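Local structure of Alpha/beta hydrolase family protein (Bacillus anthracis, 3OOS) at residues P24-Y32 with W93-L104; G123-H133 with D232-I243. The protein is probably a hydrolase of the alpha/beta hydrolase fold, though its substrate is not known. One frame throughout, in Å; residues are numbered along the deposited sequence. Where two conformers were deposited one is given.

Overall arrangement
From the N terminus the chain runs through strand 25-28, strand 51-55 and helix 74-87 before strand 93-98 returns beside strand 25-28. There interaction 1 closes a loop of 60 residues at the middle of the main sheet. The chain goes on through helix 100-112 and strand 116-122, and then interaction 2 opens. Its loop of 98 residues includes helices 145-155 to 214-217 and strand 224-229. Its closing ties the loop after strand 116-122 to the loop after strand 224-229 and the first turns of helix 237-246. The two contacts are in series, neither nested nor crossed. Their centres lie about 17 Å apart, yet they touch where Met-103 packs on Tyr-130 and Cys-235.

Interaction 1: residues P24-Y32 with W93-L104; sequences PPLCVTHLY and WGFAGHSAGGML. With SO4 (sulfate ion), chain B.
The Trp-93 ring takes Cys-27 on one face. Cys-27 CB sits over the six-membered ring, 3.5 Å from its centroid, in a CH-pi contact. The same cysteine's SG, anti to the backbone N (chi1 180°), reaches the edge of the Phe-95 ring, 3.7 Å from Phe-95 CD1. Thr-29 CG2 also meets Phe-95 at the edge, by CZ. The His-30 ring has sulfate O3 and His-98 O at its edge, and its CE1 lies over a face of the Tyr-32 ring.

Strands 25-28 and 93-98 run parallel here. Gly-94 N donates to Pro-25 O, Cys-27 N to Gly-94 O and Ala-96 N to Cys-27 O. On the face with Leu-26 and Val-28, Leu-26 CD1 lies 3.5 Å from Gly-94 C, and Leu-26 CD2 and Val-28 CG2 meet Ala-96 CB. Further on, a water takes the N-H of His-98 and donates to Thr-29 O.

Gly-97, Ser-99 and Gly-101 are consistent with the GxSxG nucleophile elbow of alpha/beta hydrolases, a tight turn from strand to helix, with Ser-99 probably at the nucleophile position. Ser-99 has a positive phi (62°), and its OG is hydrogen-bonded to sulfate O2 at 2.7 Å. The ion is probably from the crystallisation liquor. Sulfate O3 accepts from His-30 NE2 at 2.8 Å and from Ala-100 N at 3.0 Å. Tyr-32 OH donates to sulfate O1. His-30 ND1 accepts from Tyr-32 N.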
loop_
_atom_site.group_PDB
_atom_site.type_symbol
_atom_site.label_atom_id
_atom_site.label_comp_id
_atom_site.label_asym_id
_atom_site.label_seq_id
_atom_site.Cartn_x
_atom_site.Cartn_y
_atom_site.Cartn_z
ATOM N N PRO A 24 -1.342 -9.426 17.814
ATOM C CA PRO A 24 -1.060 -7.995 17.943
ATOM C C PRO A 24 -1.766 -7.200 16.844
ATOM O O PRO A 24 -1.942 -7.720 15.739
ATOM C CB PRO A 24 0.454 -7.917 17.754
ATOM C CG PRO A 24 0.958 -9.270 18.110
ATOM C CD PRO A 24 -0.107 -10.225 17.695
ATOM N N PRO A 25 -2.179 -5.955 17.146
ATOM C CA PRO A 25 -2.894 -5.157 16.153
ATOM C C PRO A 25 -1.992 -4.668 15.026
ATOM O O PRO A 25 -0.854 -4.250 15.264
ATOM C CB PRO A 25 -3.446 -3.980 16.970
ATOM C CG PRO A 25 -2.524 -3.867 18.144
ATOM C CD PRO A 25 -2.094 -5.273 18.452
ATOM N N LEU A 26 -2.512 -4.746 13.807
ATOM C CA LEU A 26 -1.806 -4.282 12.625
ATOM C C LEU A 26 -2.784 -3.524 11.739
ATOM O O LEU A 26 -3.796 -4.078 11.306
ATOM C CB LEU A 26 -1.203 -5.460 11.856
ATOM C CG LEU A 26 -0.407 -5.117 10.594
ATOM C CD1 LEU A 26 0.944 -4.523 10.968
ATOM C CD2 LEU A 26 -0.214 -6.357 9.742
ATOM N N CYS A 27 -2.476 -2.257 11.490
ATOM C CA CYS A 27 -3.240 -1.440 10.559
ATOM C C CYS A 27 -2.711 -1.646 9.142
ATOM O O CYS A 27 -1.501 -1.609 8.911
ATOM C CB CYS A 27 -3.146 0.038 10.953
ATOM S SG CYS A 27 -4.042 1.169 9.878
ATOM N N VAL A 28 -3.622 -1.888 8.205
ATOM C CA VAL A 28 -3.277 -2.004 6.789
ATOM C C VAL A 28 -4.186 -1.088 5.988
ATOM O O VAL A 28 -5.402 -1.104 6.165
ATOM C CB VAL A 28 -3.437 -3.453 6.254
ATOM C CG1 VAL A 28 -3.229 -3.500 4.730
ATOM C CG2 VAL A 28 -2.476 -4.403 6.961
ATOM N N THR A 29 -3.593 -0.288 5.114
ATOM C CA THR A 29 -4.375 0.491 4.160
ATOM C C THR A 29 -3.522 0.819 2.941
ATOM O O THR A 29 -2.364 0.406 2.859
ATOM C CB THR A 29 -5.023 1.758 4.813
ATOM O OG1 THR A 29 -6.069 2.258 3.970
ATOM C CG2 THR A 29 -3.997 2.853 5.071
ATOM N N HIS A 30 -4.113 1.534 1.993
ATOM C CA HIS A 30 -3.421 1.959 0.793
ATOM C C HIS A 30 -3.747 3.429 0.580
ATOM O O HIS A 30 -4.725 3.929 1.124
ATOM C CB HIS A 30 -3.881 1.128 -0.402
ATOM C CG HIS A 30 -3.102 1.392 -1.648
ATOM N ND1 HIS A 30 -3.539 2.254 -2.630
ATOM C CD2 HIS A 30 -1.900 0.927 -2.061
ATOM C CE1 HIS A 30 -2.643 2.300 -3.601
ATOM N NE2 HIS A 30 -1.640 1.502 -3.279
ATOM N N LEU A 31 -2.928 4.119 -0.202
ATOM C CA LEU A 31 -3.089 5.559 -0.375
ATOM C C LEU A 31 -4.296 5.962 -1.227
ATOM O O LEU A 31 -4.834 7.059 -1.058
ATOM C CB LEU A 31 -1.808 6.176 -0.941
ATOM C CG LEU A 31 -1.685 7.695 -0.837
ATOM C CD1 LEU A 31 -1.824 8.162 0.610
ATOM C CD2 LEU A 31 -0.360 8.129 -1.423
ATOM N N TYR A 32 -4.723 5.091 -2.138
ATOM C CA TYR A 32 -5.842 5.429 -3.024
ATOM C C TYR A 32 -6.657 4.222 -3.477
ATOM O O TYR A 32 -6.922 4.047 -4.666
ATOM C CB TYR A 32 -5.377 6.280 -4.223
ATOM C CG TYR A 32 -4.066 5.867 -4.857
ATOM C CD1 TYR A 32 -4.000 4.780 -5.730
ATOM C CD2 TYR A 32 -2.896 6.583 -4.604
ATOM C CE1 TYR A 32 -2.799 4.407 -6.320
ATOM C CE2 TYR A 32 -1.687 6.218 -5.195
ATOM C CZ TYR A 32 -1.648 5.128 -6.047
ATOM O OH TYR A 32 -0.456 4.756 -6.633
ATOM N N TRP A 93 0.208 0.197 17.530
ATOM C CA TRP A 93 -0.042 -0.877 16.567
ATOM C C TRP A 93 0.984 -0.868 15.440
ATOM O O TRP A 93 1.754 0.086 15.295
ATOM C CB TRP A 93 -1.486 -0.860 16.025
ATOM C CG TRP A 93 -1.951 0.381 15.279
ATOM C CD1 TRP A 93 -1.220 1.499 14.956
ATOM C CD2 TRP A 93 -3.259 0.590 14.732
ATOM N NE1 TRP A 93 -2.005 2.392 14.262
ATOM C CE2 TRP A 93 -3.260 1.857 14.109
ATOM C CE3 TRP A 93 -4.437 -0.174 14.715
ATOM C CZ2 TRP A 93 -4.394 2.382 13.478
ATOM C CZ3 TRP A 93 -5.563 0.347 14.088
ATOM C CH2 TRP A 93 -5.533 1.612 13.479
ATOM N N GLY A 94 1.010 -1.941 14.658
ATOM C CA GLY A 94 1.883 -1.996 13.492
ATOM C C GLY A 94 1.189 -1.345 12.313
ATOM O O GLY A 94 -0.035 -1.192 12.309
ATOM N N PHE A 95 1.972 -0.934 11.322
ATOM C CA PHE A 95 1.400 -0.503 10.057
ATOM C C PHE A 95 2.087 -1.202 8.898
ATOM O O PHE A 95 3.311 -1.220 8.817
ATOM C CB PHE A 95 1.469 1.017 9.862
ATOM C CG PHE A 95 0.763 1.480 8.615
ATOM C CD1 PHE A 95 -0.581 1.830 8.652
ATOM C CD2 PHE A 95 1.425 1.500 7.388
ATOM C CE1 PHE A 95 -1.247 2.233 7.489
ATOM C CE2 PHE A 95 0.768 1.896 6.220
ATOM C CZ PHE A 95 -0.571 2.263 6.273
ATOM N N ALA A 96 1.280 -1.762 8.000
ATOM C CA ALA A 96 1.781 -2.435 6.813
ATOM C C ALA A 96 1.158 -1.837 5.557
ATOM O O ALA A 96 -0.060 -1.659 5.475
ATOM C CB ALA A 96 1.501 -3.935 6.890
ATOM N N GLY A 97 2.005 -1.526 4.584
ATOM C CA GLY A 97 1.544 -0.970 3.317
ATOM C C GLY A 97 2.403 -1.416 2.152
ATOM O O GLY A 97 3.605 -1.665 2.307
ATOM N N HIS A 98 1.775 -1.504 0.983
ATOM C CA HIS A 98 2.443 -1.919 -0.247
ATOM C C HIS A 98 2.360 -0.831 -1.310
ATOM O O HIS A 98 1.294 -0.244 -1.532
ATOM C CB HIS A 98 1.827 -3.217 -0.776
ATOM C CG HIS A 98 2.544 -3.777 -1.963
ATOM N ND1 HIS A 98 3.763 -4.411 -1.859
ATOM C CD2 HIS A 98 2.227 -3.784 -3.279
ATOM C CE1 HIS A 98 4.165 -4.788 -3.061
ATOM N NE2 HIS A 98 3.251 -4.417 -3.940
ATOM N N SER A 99 3.497 -0.581 -1.960
ATOM C CA SER A 99 3.627 0.399 -3.048
ATOM C C SER A 99 3.310 1.802 -2.529
ATOM O O SER A 99 4.003 2.273 -1.629
ATOM C CB SER A 99 2.800 -0.017 -4.270
ATOM O OG SER A 99 3.223 0.688 -5.424
ATOM N N ALA A 100 2.273 2.466 -3.049
ATOM C CA ALA A 100 1.882 3.770 -2.485
ATOM C C ALA A 100 1.520 3.655 -1.000
ATOM O O ALA A 100 1.758 4.585 -0.221
ATOM C CB ALA A 100 0.742 4.408 -3.281
ATOM N N GLY A 101 0.968 2.508 -0.610
ATOM C CA GLY A 101 0.721 2.208 0.800
ATOM C C GLY A 101 2.001 2.119 1.619
ATOM O O GLY A 101 2.007 2.443 2.808
ATOM N N GLY A 102 3.081 1.667 0.982
ATOM C CA GLY A 102 4.407 1.630 1.613
ATOM C C GLY A 102 4.959 3.026 1.857
ATOM O O GLY A 102 5.593 3.285 2.881
HETATM N N MSE A 103 4.712 3.934 0.918
HETATM C CA MSE A 103 5.093 5.331 1.102
HETATM C C MSE A 103 4.343 5.911 2.294
HETATM O O MSE A 103 4.924 6.626 3.113
HETATM C CB MSE A 103 4.816 6.139 -0.164
HETATM C CG MSE A 103 5.607 5.659 -1.365
HETATM SE SE MSE A 103 5.040 6.529 -3.003
HETATM C CE MSE A 103 5.914 5.315 -4.243
ATOM N N LEU A 104 3.056 5.583 2.396
ATOM C CA LEU A 104 2.246 6.012 3.532
ATOM C C LEU A 104 2.810 5.473 4.856
ATOM O O LEU A 104 2.838 6.197 5.859
ATOM C CB LEU A 104 0.784 5.594 3.337
ATOM C CG LEU A 104 -0.229 6.036 4.397
ATOM C CD1 LEU A 104 -0.287 7.564 4.538
ATOM C CD2 LEU A 104 -1.604 5.468 4.061
HETATM S S SO4 B . -0.059 1.161 -6.430
HETATM O O1 SO4 B . -0.445 2.199 -7.381
HETATM O O2 SO4 B . 1.038 0.383 -6.988
HETATM O O3 SO4 B . 0.336 1.784 -5.173
HETATM O O4 SO4 B . -1.206 0.285 -6.192
HETATM O O HOH W 1 -1.139 -1.119 0.922
#

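Interaction 2: residues G123-H133 with D232-I243; sequences GAAASKEYASH and DVQCPYIFSCEI
Asp-232 faces Gly-123, and one water bridges them, bonded to Asp-232 OD2, Gly-123 O and Cys-235 N. Asp-232 OD1 accepts from Gln-234 N in an Asx turn and bonds His-260 ND1. This pairing is consistent with the acid and histidine of an alpha/beta hydrolase catalytic triad. Gln-234 O lies at the edge of the Tyr-130 ring. Cys-235 CB rests against Gly-123 O at 3.4 Å. Its SG stands over one face of the Tyr-130 ring, 4.1 Å from the centroid, while Ala-131 CB lies on the opposite face.

Pro-236 CG and Ile-238 CG2 touch the His-133 ring. Buried Phe-239 packs on the loop through several atoms. With CG beside its own backbone N (chi1 -67°), the ring reaches the 3-10 segment 128-132. Tyr-130 CA lies over one face, 3.5 Å from Phe-239 CZ. Phe-239 turns its edge to the face of His-133 in an offset edge-to-face pair, planes at 84°. Phe-239 CB packs on Ala-125 CB at 3.9 Å.

Ser-240 OG bonds two waters, one of which accepts from Ala-124 N at 3.0 Å. Glu-242 OE1 takes one water shared with Ala-126 N and Phe-239 O, and another shared with Ser-127 OG. Ile-243 CD1 packs 3.6 Å from Ala-125 N. The direct contacts are thus mostly apolar, aromatic and sulfur-aromatic, with some backbone carbonyls against carbon, and all hydrogen bonds linking the segments run through bound water.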
loop_
_atom_site.group_PDB
_atom_site.type_symbol
_atom_site.label_atom_id
_atom_site.label_comp_id
_atom_site.label_asym_id
_atom_site.label_seq_id
_atom_site.Cartn_x
_atom_site.Cartn_y
_atom_site.Cartn_z
ATOM N N GLY A 123 7.563 -2.758 -1.841
ATOM C CA GLY A 123 7.629 -2.149 -3.174
ATOM C C GLY A 123 7.498 -0.637 -3.208
ATOM O O GLY A 123 6.820 -0.087 -4.078
ATOM N N ALA A 124 8.151 0.040 -2.268
ATOM C CA ALA A 124 7.992 1.486 -2.140
ATOM C C ALA A 124 9.275 2.249 -2.452
ATOM O O ALA A 124 10.236 1.694 -2.991
ATOM C CB ALA A 124 7.462 1.840 -0.747
ATOM N N ALA A 125 9.268 3.538 -2.131
ATOM C CA ALA A 125 10.427 4.395 -2.332
ATOM C C ALA A 125 10.391 5.482 -1.278
ATOM O O ALA A 125 9.318 5.837 -0.788
ATOM C CB ALA A 125 10.410 4.999 -3.728
ATOM N N ALA A 126 11.565 6.001 -0.931
ATOM C CA ALA A 126 11.691 7.050 0.082
ATOM C C ALA A 126 11.534 8.460 -0.501
ATOM O O ALA A 126 11.522 9.446 0.241
ATOM C CB ALA A 126 13.028 6.915 0.813
ATOM N N SER A 127 11.429 8.556 -1.825
ATOM C CA SER A 127 11.191 9.840 -2.489
ATOM C C SER A 127 10.542 9.639 -3.852
ATOM O O SER A 127 10.380 8.508 -4.315
ATOM C CB SER A 127 12.497 10.622 -2.655
ATOM O OG SER A 127 13.216 10.158 -3.785
ATOM N N LYS A 128 10.187 10.752 -4.489
ATOM C CA LYS A 128 9.597 10.750 -5.826
ATOM C C LYS A 128 10.565 10.284 -6.924
ATOM O O LYS A 128 10.152 10.103 -8.073
ATOM C CB LYS A 128 9.068 12.152 -6.158
ATOM C CG LYS A 128 10.138 13.229 -6.290
ATOM C CD LYS A 128 9.521 14.547 -6.739
ATOM C CE LYS A 128 10.575 15.629 -6.900
ATOM N NZ LYS A 128 9.956 16.929 -7.290
ATOM N N GLU A 129 11.833 10.077 -6.557
ATOM C CA GLU A 129 12.858 9.773 -7.553
ATOM C C GLU A 129 12.680 8.410 -8.241
ATOM O O GLU A 129 13.290 8.164 -9.285
ATOM C CB GLU A 129 14.269 9.975 -6.985
ATOM C CG GLU A 129 14.559 11.438 -6.652
ATOM C CD GLU A 129 16.027 11.726 -6.408
ATOM O OE1 GLU A 129 16.355 12.893 -6.108
ATOM O OE2 GLU A 129 16.853 10.797 -6.517
ATOM N N TYR A 130 11.816 7.551 -7.698
ATOM C CA TYR A 130 11.514 6.269 -8.352
ATOM C C TYR A 130 10.997 6.470 -9.782
ATOM O O TYR A 130 11.336 5.703 -10.679
ATOM C CB TYR A 130 10.523 5.425 -7.534
ATOM C CG TYR A 130 9.119 5.989 -7.475
ATOM C CD1 TYR A 130 8.125 5.549 -8.356
ATOM C CD2 TYR A 130 8.783 6.958 -6.534
ATOM C CE1 TYR A 130 6.832 6.073 -8.300
ATOM C CE2 TYR A 130 7.504 7.487 -6.470
ATOM C CZ TYR A 130 6.533 7.043 -7.354
ATOM O OH TYR A 130 5.268 7.571 -7.274
ATOM N N ALA A 131 10.201 7.517 -9.989
ATOM C CA ALA A 131 9.577 7.765 -11.288
ATOM C C ALA A 131 10.539 8.393 -12.302
ATOM O O ALA A 131 10.168 8.598 -13.462
ATOM C CB ALA A 131 8.319 8.615 -11.126
ATOM N N SER A 132 11.759 8.693 -11.857
ATOM C CA SER A 132 12.806 9.222 -12.733
ATOM C C SER A 132 13.916 8.198 -12.973
ATOM O O SER A 132 14.951 8.512 -13.576
ATOM C CB SER A 132 13.384 10.521 -12.160
ATOM O OG SER A 132 12.438 11.571 -12.242
ATOM N N HIS A 133 13.699 6.971 -12.502
ATOM C CA HIS A 133 14.654 5.884 -12.685
ATOM C C HIS A 133 14.285 5.096 -13.942
ATOM O O HIS A 133 13.122 4.736 -14.126
ATOM C CB HIS A 133 14.651 4.967 -11.463
ATOM C CG HIS A 133 15.789 3.996 -11.434
ATOM N ND1 HIS A 133 15.784 2.822 -12.154
ATOM C CD2 HIS A 133 16.972 4.032 -10.776
ATOM C CE1 HIS A 133 16.914 2.172 -11.937
ATOM N NE2 HIS A 133 17.652 2.885 -11.105
ATOM N N ASP A 232 10.101 -5.935 -9.781
ATOM C CA ASP A 232 9.136 -4.835 -9.699
ATOM C C ASP A 232 9.517 -3.712 -10.669
ATOM O O ASP A 232 10.654 -3.238 -10.660
ATOM C CB ASP A 232 9.058 -4.303 -8.262
ATOM C CG ASP A 232 7.739 -3.605 -7.956
ATOM O OD1 ASP A 232 7.042 -3.148 -8.890
ATOM O OD2 ASP A 232 7.404 -3.502 -6.758
ATOM N N VAL A 233 8.570 -3.311 -11.514
ATOM C CA VAL A 233 8.808 -2.248 -12.500
ATOM C C VAL A 233 8.143 -0.918 -12.135
ATOM O O VAL A 233 8.174 0.029 -12.921
ATOM C CB VAL A 233 8.409 -2.675 -13.949
ATOM C CG1 VAL A 233 9.250 -3.855 -14.408
ATOM C CG2 VAL A 233 6.922 -2.994 -14.046
ATOM N N GLN A 234 7.537 -0.846 -10.953
ATOM C CA GLN A 234 6.922 0.404 -10.509
ATOM C C GLN A 234 7.908 1.201 -9.657
ATOM O O GLN A 234 8.448 2.204 -10.124
ATOM C CB GLN A 234 5.579 0.149 -9.817
ATOM C CG GLN A 234 4.496 -0.284 -10.808
ATOM C CD GLN A 234 3.152 -0.537 -10.160
ATOM O OE1 GLN A 234 2.587 0.335 -9.499
ATOM N NE2 GLN A 234 2.626 -1.734 -10.358
ATOM N N CYS A 235 8.150 0.751 -8.426
ATOM C CA CYS A 235 9.317 1.205 -7.665
ATOM C C CYS A 235 10.393 0.125 -7.771
ATOM O O CYS A 235 10.293 -0.910 -7.107
ATOM C CB CYS A 235 8.971 1.453 -6.192
ATOM S SG CYS A 235 7.756 2.756 -5.886
ATOM N N PRO A 236 11.419 0.346 -8.617
ATOM C CA PRO A 236 12.465 -0.665 -8.783
ATOM C C PRO A 236 13.130 -1.065 -7.465
ATOM O O PRO A 236 13.170 -0.277 -6.514
ATOM C CB PRO A 236 13.465 0.019 -9.721
ATOM C CG PRO A 236 12.621 0.956 -10.519
ATOM C CD PRO A 236 11.596 1.474 -9.552
ATOM N N TYR A 237 13.639 -2.296 -7.432
ATOM C CA TYR A 237 14.197 -2.915 -6.229
ATOM C C TYR A 237 15.193 -2.036 -5.447
ATOM O O TYR A 237 15.191 -2.033 -4.209
ATOM C CB TYR A 237 14.824 -4.275 -6.582
ATOM C CG TYR A 237 15.300 -5.030 -5.369
ATOM C CD1 TYR A 237 14.383 -5.607 -4.493
ATOM C CD2 TYR A 237 16.659 -5.145 -5.079
ATOM C CE1 TYR A 237 14.798 -6.280 -3.364
ATOM C CE2 TYR A 237 17.091 -5.825 -3.944
ATOM C CZ TYR A 237 16.152 -6.388 -3.091
ATOM O OH TYR A 237 16.554 -7.059 -1.962
ATOM N N ILE A 238 16.024 -1.287 -6.169
ATOM C CA ILE A 238 17.019 -0.411 -5.544
ATOM C C ILE A 238 16.400 0.585 -4.546
ATOM O O ILE A 238 17.041 0.974 -3.566
ATOM C CB ILE A 238 17.896 0.315 -6.611
ATOM C CG1 ILE A 238 19.061 1.061 -5.947
ATOM C CG2 ILE A 238 17.047 1.240 -7.494
ATOM C CD1 ILE A 238 20.131 1.553 -6.907
ATOM N N PHE A 239 15.146 0.968 -4.778
ATOM C CA PHE A 239 14.485 1.923 -3.891
ATOM C C PHE A 239 14.097 1.311 -2.549
ATOM O O PHE A 239 14.094 2.006 -1.529
ATOM C CB PHE A 239 13.322 2.617 -4.609
ATOM C CG PHE A 239 13.787 3.508 -5.714
ATOM C CD1 PHE A 239 14.221 4.803 -5.436
ATOM C CD2 PHE A 239 13.866 3.039 -7.022
ATOM C CE1 PHE A 239 14.698 5.628 -6.449
ATOM C CE2 PHE A 239 14.343 3.859 -8.039
ATOM C CZ PHE A 239 14.759 5.156 -7.750
ATOM N N SER A 240 13.814 0.009 -2.545
ATOM C CA SER A 240 13.634 -0.722 -1.289
ATOM C C SER A 240 14.977 -0.897 -0.586
ATOM O O SER A 240 15.049 -0.828 0.642
ATOM C CB SER A 240 12.953 -2.070 -1.519
ATOM O OG SER A 240 11.569 -1.895 -1.812
ATOM N N CYS A 241 16.039 -1.105 -1.366
ATOM C CA CYS A 241 17.391 -1.160 -0.803
ATOM C C CYS A 241 17.734 0.144 -0.089
ATOM O O CYS A 241 18.287 0.128 1.018
ATOM C CB CYS A 241 18.428 -1.450 -1.884
ATOM S SG CYS A 241 18.303 -3.098 -2.564
ATOM N N GLU A 242 17.387 1.268 -0.718
ATOM C CA GLU A 242 17.637 2.577 -0.125
ATOM C C GLU A 242 16.890 2.741 1.196
ATOM O O GLU A 242 17.481 3.152 2.194
ATOM C CB GLU A 242 17.258 3.709 -1.085
ATOM C CG GLU A 242 17.403 5.092 -0.453
ATOM C CD GLU A 242 17.137 6.228 -1.415
ATOM O OE1 GLU A 242 16.077 6.226 -2.071
ATOM O OE2 GLU A 242 17.991 7.134 -1.502
ATOM N N ILE A 243 15.595 2.423 1.196
ATOM C CA ILE A 243 14.788 2.502 2.415
ATOM C C ILE A 243 15.418 1.700 3.558
ATOM O O ILE A 243 15.595 2.219 4.664
ATOM C CB ILE A 243 13.333 2.024 2.180
ATOM C CG1 ILE A 243 12.585 2.998 1.262
ATOM C CG2 ILE A 243 12.594 1.884 3.508
ATOM C CD1 ILE A 243 11.307 2.414 0.654
HETATM O O HOH W 2 6.533 -0.912 -6.652
HETATM O O HOH W 3 9.683 -1.038 0.049
HETATM O O HOH W 4 10.905 -0.750 -4.098
HETATM O O HOH W 5 13.821 4.733 -1.833
HETATM O O HOH W 6 14.936 8.123 -3.626
#